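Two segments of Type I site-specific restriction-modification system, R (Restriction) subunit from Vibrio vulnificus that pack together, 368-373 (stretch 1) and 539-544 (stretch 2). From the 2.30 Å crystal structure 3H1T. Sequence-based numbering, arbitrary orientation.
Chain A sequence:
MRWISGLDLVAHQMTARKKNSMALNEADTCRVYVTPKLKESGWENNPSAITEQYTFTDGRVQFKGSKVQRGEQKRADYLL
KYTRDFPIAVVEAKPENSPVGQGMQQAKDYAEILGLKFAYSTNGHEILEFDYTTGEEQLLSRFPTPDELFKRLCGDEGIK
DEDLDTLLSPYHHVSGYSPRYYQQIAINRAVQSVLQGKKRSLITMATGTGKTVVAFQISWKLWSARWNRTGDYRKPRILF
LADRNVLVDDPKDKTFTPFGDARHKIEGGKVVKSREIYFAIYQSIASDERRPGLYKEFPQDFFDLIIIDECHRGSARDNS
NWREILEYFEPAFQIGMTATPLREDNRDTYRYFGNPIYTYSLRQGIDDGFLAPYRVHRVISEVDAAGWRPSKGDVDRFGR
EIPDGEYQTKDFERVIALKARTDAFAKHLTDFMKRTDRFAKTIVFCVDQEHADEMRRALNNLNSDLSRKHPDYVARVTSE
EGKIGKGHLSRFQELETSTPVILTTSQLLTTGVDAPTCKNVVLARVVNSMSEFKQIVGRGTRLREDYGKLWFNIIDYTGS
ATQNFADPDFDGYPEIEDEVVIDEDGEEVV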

ATOM      1  N   ASP A 368       8.408  -4.246   6.154  1.00 25.29           N
ATOM      2  CA  ASP A 368       9.310  -4.296   5.013  1.00 24.62           C
ATOM      3  C   ASP A 368      10.124  -3.015   4.865  1.00 25.86           C
ATOM      4  O   ASP A 368      10.991  -2.923   3.997  1.00 25.25           O
ATOM      5  CB  ASP A 368       8.521  -4.543   3.723  1.00 28.05           C
ATOM      6  CG  ASP A 368       7.916  -5.940   3.650  1.00 28.45           C
ATOM      7  OD1 ASP A 368       8.255  -6.807   4.479  1.00 25.45           O
ATOM      8  OD2 ASP A 368       7.109  -6.169   2.735  1.00 28.30           O
ATOM      9  N   GLY A 369       9.829  -2.031   5.708  1.00 25.87           N
ATOM     10  CA  GLY A 369      10.536  -0.769   5.639  1.00 27.69           C
ATOM     11  C   GLY A 369      10.012   0.136   4.533  1.00 27.24           C
ATOM     12  O   GLY A 369      10.695   1.054   4.096  1.00 28.54           O
ATOM     13  N   PHE A 370       8.786  -0.121   4.085  1.00 30.93           N
ATOM     14  CA  PHE A 370       8.178   0.659   3.012  1.00 29.83           C
ATOM     15  C   PHE A 370       7.131   1.658   3.470  1.00 28.71           C
ATOM     16  O   PHE A 370       6.714   2.518   2.701  1.00 30.33           O
ATOM     17  CB  PHE A 370       7.558  -0.279   1.977  1.00 29.13           C
ATOM     18  CG  PHE A 370       8.569  -1.010   1.149  1.00 31.10           C
ATOM     19  CD1 PHE A 370       9.619  -0.319   0.538  1.00 30.25           C
ATOM     20  CD2 PHE A 370       8.459  -2.387   0.945  1.00 33.81           C
ATOM     21  CE1 PHE A 370      10.547  -0.992  -0.268  1.00 31.18           C
ATOM     22  CE2 PHE A 370       9.382  -3.072   0.138  1.00 32.73           C
ATOM     23  CZ  PHE A 370      10.425  -2.374  -0.466  1.00 31.46           C
ATOM     24  N   LEU A 371       6.693   1.522   4.711  1.00 24.67           N
ATOM     25  CA  LEU A 371       5.720   2.434   5.291  1.00 25.90           C
ATOM     26  C   LEU A 371       6.284   2.785   6.659  1.00 26.85           C
ATOM     27  O   LEU A 371       7.084   2.030   7.211  1.00 26.33           O
ATOM     28  CB  LEU A 371       4.345   1.775   5.410  1.00 22.44           C
ATOM     29  CG  LEU A 371       3.575   1.504   4.118  1.00 23.55           C
ATOM     30  CD1 LEU A 371       2.235   0.886   4.487  1.00 22.88           C
ATOM     31  CD2 LEU A 371       3.365   2.795   3.330  1.00 20.71           C
ATOM     32  N   ALA A 372       5.862   3.918   7.213  1.00 30.50           N
ATOM     33  CA  ALA A 372       6.396   4.376   8.488  1.00 30.28           C
ATOM     34  C   ALA A 372       5.711   3.902   9.763  1.00 30.09           C
ATOM     35  O   ALA A 372       4.492   3.797   9.828  1.00 32.16           O
ATOM     36  CB  ALA A 372       6.479   5.905   8.482  1.00 25.72           C
ATOM     37  N   PRO A 373       6.501   3.587  10.799  1.00 27.04           N
ATOM     38  CA  PRO A 373       5.943   3.141  12.087  1.00 27.26           C
ATOM     39  C   PRO A 373       5.366   4.343  12.869  1.00 29.13           C
ATOM     40  O   PRO A 373       5.630   5.488  12.510  1.00 28.61           O
ATOM     41  CB  PRO A 373       7.150   2.476  12.764  1.00 19.36           C
ATOM     42  CG  PRO A 373       8.315   3.257  12.204  1.00 19.10           C
ATOM     43  CD  PRO A 373       7.956   3.354  10.749  1.00 19.37           C
TER
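Stretch 2, residues 539-544: RGTRLR

The most striking feature of this contact is how much of it rests on backbone atoms: two irregular segments whose touching residues are at least 168 apart in sequence are joined by one direct hydrogen bond and one bridging water. The direct bond is short and nearly straight, with Ala 372 N donating to Thr 541 O at 2.6 Å and an N-H...O angle of 161°. The same Thr 541 O lies 3.3 Å from Leu 371 CA, so the carbonyl is pressed closely against stretch 1.

Neither segment is a regular strand, and the pairing does not extend into a sheet. The CA atoms of Ala 372 and Thr 541 approach to 4.5 Å; from there, stretch 2 runs back along stretch 1, so that Leu 543 reaches Gly 369. The two chains therefore run in roughly opposite directions. Water 1 supplies the second link, donating to Phe 370 O at 2.6 Å and accepting from Leu 543 N at 2.9 Å, which satisfies two polar backbone groups that do not meet directly.

Leu 543 buries the largest area. Its CA-to-CB bond points toward stretch 1, and its branched end covers backbone as well as side chain: Leu 543 CD1 comes within 3.0 Å of Gly 369 O, a tight approach without a hydrogen bond, while Leu 543 CD2 packs 3.7 Å from Ala 372 CB. The small methyl of Ala 372, also directed toward stretch 2, gives this leucine an apolar surface while its own backbone remains close enough to bond Thr 541.

Gly 369 is the first residue after a helix to leave helical phi/psi, in a Schellman motif; its positive phi of 80° favours glycine. The CA-to-CB bond of Phe 370 points away, and Phe 370 C lies 3.8 Å from Leu 543 CD1. The CA-to-CB bond of Leu 371 also points away, yet Leu 371 CB lies 3.7 Å from Thr 541 O.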

ATOM      1  N   ARG A 539      -2.199   9.283   6.650  1.00 27.99           N
ATOM      2  CA  ARG A 539      -1.677  10.578   6.249  1.00 28.34           C
ATOM      3  C   ARG A 539      -0.210  10.660   6.623  1.00 27.66           C
ATOM      4  O   ARG A 539       0.559  11.431   6.036  1.00 26.54           O
ATOM      5  CB  ARG A 539      -2.412  11.727   6.946  1.00 31.14           C
ATOM      6  CG  ARG A 539      -3.815  12.006   6.440  1.00 33.98           C
ATOM      7  CD  ARG A 539      -3.869  11.939   4.925  1.00 37.12           C
ATOM      8  NE  ARG A 539      -4.364  10.638   4.484  1.00 38.75           N
ATOM      9  CZ  ARG A 539      -4.300  10.188   3.235  1.00 39.05           C
ATOM     10  NH1 ARG A 539      -3.754  10.929   2.284  1.00 37.26           N
ATOM     11  NH2 ARG A 539      -4.785   8.991   2.938  1.00 38.73           N
ATOM     12  N   GLY A 540       0.182   9.867   7.613  1.00 24.55           N
ATOM     13  CA  GLY A 540       1.561   9.907   8.051  1.00 21.15           C
ATOM     14  C   GLY A 540       2.433   8.691   7.829  1.00 21.39           C
ATOM     15  O   GLY A 540       3.600   8.730   8.194  1.00 22.55           O
ATOM     16  N   THR A 541       1.904   7.633   7.220  1.00 21.86           N
ATOM     17  CA  THR A 541       2.682   6.410   7.013  1.00 23.16           C
ATOM     18  C   THR A 541       3.715   6.436   5.897  1.00 27.30           C
ATOM     19  O   THR A 541       4.477   5.487   5.736  1.00 26.85           O
ATOM     20  CB  THR A 541       1.773   5.196   6.744  1.00 19.09           C
ATOM     21  OG1 THR A 541       0.998   5.451   5.567  1.00 19.48           O
ATOM     22  CG2 THR A 541       0.838   4.937   7.933  1.00 15.79           C
ATOM     23  N   ARG A 542       3.734   7.503   5.111  1.00 34.26           N
ATOM     24  CA  ARG A 542       4.686   7.614   4.014  1.00 39.08           C
ATOM     25  C   ARG A 542       6.109   7.884   4.538  1.00 41.24           C
ATOM     26  O   ARG A 542       6.298   8.667   5.469  1.00 42.96           O
ATOM     27  CB  ARG A 542       4.229   8.742   3.089  1.00 52.31           C
ATOM     28  CG  ARG A 542       4.775   8.673   1.686  1.00 58.04           C
ATOM     29  CD  ARG A 542       3.801   7.975   0.756  1.00 64.93           C
ATOM     30  NE  ARG A 542       3.802   8.566  -0.581  1.00 67.60           N
ATOM     31  CZ  ARG A 542       4.843   8.542  -1.408  1.00 70.27           C
ATOM     32  NH1 ARG A 542       5.978   7.955  -1.041  1.00 71.75           N
ATOM     33  NH2 ARG A 542       4.752   9.106  -2.606  1.00 70.82           N
ATOM     34  N   LEU A 543       7.111   7.228   3.950  1.00 45.53           N
ATOM     35  CA  LEU A 543       8.504   7.411   4.365  1.00 45.30           C
ATOM     36  C   LEU A 543       9.282   8.409   3.504  1.00 46.50           C
ATOM     37  O   LEU A 543       9.070   8.522   2.293  1.00 46.14           O
ATOM     38  CB  LEU A 543       9.251   6.075   4.364  1.00 29.65           C
ATOM     39  CG  LEU A 543       9.108   5.065   5.504  1.00 27.40           C
ATOM     40  CD1 LEU A 543       9.773   3.764   5.097  1.00 26.91           C
ATOM     41  CD2 LEU A 543       9.747   5.607   6.770  1.00 26.24           C
ATOM     42  N   ARG A 544      10.189   9.130   4.157  1.00 41.35           N
ATOM     43  CA  ARG A 544      11.025  10.130   3.505  1.00 42.51           C
ATOM     44  C   ARG A 544      12.288  10.322   4.335  1.00 44.70           C
ATOM     45  O   ARG A 544      12.566  11.410   4.851  1.00 45.63           O
ATOM     46  CB  ARG A 544      10.285  11.461   3.383  1.00 42.64           C
ATOM     47  CG  ARG A 544       9.907  11.827   1.962  1.00 43.63           C
ATOM     48  CD  ARG A 544      11.110  11.758   1.026  1.00 43.42           C
ATOM     49  NE  ARG A 544      10.740  12.023  -0.363  1.00 46.48           N
ATOM     50  CZ  ARG A 544      11.584  11.982  -1.392  1.00 46.59           C
ATOM     51  NH1 ARG A 544      12.860  11.679  -1.198  1.00 48.37           N
ATOM     52  NH2 ARG A 544      11.152  12.246  -2.621  1.00 45.46           N
TER
HETATM   53  O   HOH W   1       6.909   5.010   2.064  1.00 24.14           O